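Local coordinates for probable secreted solute-binding lipoprotein (Streptomyces coelicolor, PDB 3I3V) that probably captures a solute outside the cell membrane and hands it to a transporter, as extracellular solute-binding lipoproteins of this family generally do, at residues C[253-257]-C[258-262]. Numbering follows the deposited sequence.
Sequences AKVPE and KVAGH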
loop_
_atom_site.group_PDB
_atom_site.type_symbol
_atom_site.label_atom_id
_atom_site.label_comp_id
_atom_site.label_asym_id
_atom_site.label_seq_id
_atom_site.Cartn_x
_atom_site.Cartn_y
_atom_site.Cartn_z
ATOM N N ALA C 253 -49.396 -27.371 -21.652
ATOM C CA ALA C 253 -48.738 -28.165 -20.631
ATOM C C ALA C 253 -49.535 -29.422 -20.322
ATOM O O ALA C 253 -49.000 -30.371 -19.765
ATOM C CB ALA C 253 -48.560 -27.348 -19.370
ATOM N N LYS C 254 -50.812 -29.430 -20.688
ATOM C CA LYS C 254 -51.670 -30.581 -20.421
ATOM C C LYS C 254 -51.835 -31.500 -21.625
ATOM O O LYS C 254 -52.681 -32.395 -21.607
ATOM C CB LYS C 254 -53.059 -30.123 -19.948
ATOM C CG LYS C 254 -53.078 -29.247 -18.675
ATOM C CD LYS C 254 -54.517 -28.872 -18.308
ATOM C CE LYS C 254 -54.611 -27.669 -17.362
ATOM N NZ LYS C 254 -54.165 -27.964 -15.976
ATOM N N VAL C 255 -51.037 -31.274 -22.667
ATOM C CA VAL C 255 -51.088 -32.100 -23.874
ATOM C C VAL C 255 -50.458 -33.456 -23.557
ATOM O O VAL C 255 -49.307 -33.525 -23.124
ATOM C CB VAL C 255 -50.301 -31.443 -25.051
ATOM C CG1 VAL C 255 -50.215 -32.398 -26.226
ATOM C CG2 VAL C 255 -50.986 -30.158 -25.496
ATOM N N PRO C 256 -51.211 -34.552 -23.755
ATOM C CA PRO C 256 -50.717 -35.905 -23.490
ATOM C C PRO C 256 -49.300 -36.102 -24.010
ATOM O O PRO C 256 -49.035 -35.942 -25.198
ATOM C CB PRO C 256 -51.734 -36.775 -24.204
ATOM C CG PRO C 256 -53.000 -36.030 -23.944
ATOM C CD PRO C 256 -52.604 -34.599 -24.232
ATOM N N GLU C 257 -48.397 -36.448 -23.101
ATOM C CA GLU C 257 -46.987 -36.656 -23.420
ATOM C C GLU C 257 -46.705 -37.432 -24.712
ATOM O O GLU C 257 -45.747 -37.120 -25.428
ATOM C CB GLU C 257 -46.299 -37.328 -22.231
ATOM C CG GLU C 257 -45.532 -38.591 -22.557
ATOM C CD GLU C 257 -44.651 -39.020 -21.407
ATOM O OE1 GLU C 257 -45.187 -39.345 -20.324
ATOM O OE2 GLU C 257 -43.417 -39.021 -21.585
ATOM N N LYS C 258 -47.517 -38.444 -25.003
ATOM C CA LYS C 258 -47.334 -39.222 -26.226
ATOM C C LYS C 258 -47.476 -38.283 -27.427
ATOM O O LYS C 258 -46.679 -38.327 -28.364
ATOM C CB LYS C 258 -48.386 -40.331 -26.312
ATOM C CG LYS C 258 -48.324 -41.329 -25.172
ATOM C CD LYS C 258 -47.118 -42.252 -25.297
ATOM C CE LYS C 258 -47.296 -43.276 -26.420
ATOM N NZ LYS C 258 -47.495 -42.651 -27.761
ATOM N N VAL C 259 -48.502 -37.434 -27.379
ATOM C CA VAL C 259 -48.779 -36.466 -28.434
ATOM C C VAL C 259 -47.750 -35.340 -28.430
ATOM O O VAL C 259 -47.256 -34.942 -29.483
ATOM C CB VAL C 259 -50.174 -35.835 -28.252
ATOM C CG1 VAL C 259 -50.466 -34.881 -29.401
ATOM C CG2 VAL C 259 -51.229 -36.920 -28.158
ATOM N N ALA C 260 -47.437 -34.826 -27.242
ATOM C CA ALA C 260 -46.467 -33.744 -27.086
ATOM C C ALA C 260 -45.090 -34.133 -27.609
ATOM O O ALA C 260 -44.330 -33.280 -28.070
ATOM C CB ALA C 260 -46.363 -33.343 -25.616
ATOM N N GLY C 261 -44.767 -35.421 -27.525
ATOM C CA GLY C 261 -43.474 -35.890 -27.997
ATOM C C GLY C 261 -43.147 -35.424 -29.404
ATOM O O GLY C 261 -42.021 -34.994 -29.678
ATOM N N HIS C 262 -44.127 -35.511 -30.299
ATOM C CA HIS C 262 -43.942 -35.085 -31.680
ATOM C C HIS C 262 -44.737 -33.824 -32.032
ATOM O O HIS C 262 -45.346 -33.737 -33.100
ATOM C CB HIS C 262 -44.288 -36.228 -32.656
ATOM C CG HIS C 262 -45.627 -36.866 -32.422
ATOM N ND1 HIS C 262 -45.761 -38.160 -31.971
ATOM C CD2 HIS C 262 -46.885 -36.412 -32.636
ATOM C CE1 HIS C 262 -47.044 -38.479 -31.921
ATOM N NE2 HIS C 262 -47.747 -37.437 -32.321
#
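Val255 and Pro256 pack against Val259 where the chain turns into a short helix, with Pro256 at the N-cap position. Lys258 continues the first turn; its side chain is bent at chi2, chi3 and chi4, and its end leads away from the preceding loop. Val259 comes next and packs against the loop. Its CG2 lies 4.0 Å from CB of the Pro256 ring, while its CB and CG1 meet CG1 of Val255, the two valine side chains crossing at about a right angle. With chi1 at 173°, CG1 of Val255 is the branch turned to the helix, set opposite the backbone nitrogen. Val259 N also approaches Pro256 O at 2.7 Å, but the bond is weak, bent to 119° at the hydrogen. Ala260 N makes the straighter bond to that carbonyl, 2.8 Å from Pro256 O with 166° at the hydrogen, so one oxygen receives two successive N-H groups. Ala260 CB sits 4.0 Å from Val255 CG1, and both side chains also touch Leu340, so helix 339-345 packs against this small apolar patch. Gly261 N bonds to Glu257 O at 2.9 Å, the donor tilted well out of the carbonyl plane. His262 leaves the helix, its N bonding to Val259 O at 3.3 Å. That oxygen lies above one face of the His262 ring, offset toward the rim. The ring's NE2 is hydrogen-bonded to Glu240, in the link between helix 230-238 and strand 242-246. The i to i+4 bonds to Pro256 and Glu257, with Val255 of the loop packed against Val259 and Ala260, form a short helix of little more than one turn, 257-261, linking helix 249-252 to strand 263-266 in a periplasmic-binding-protein-type fold.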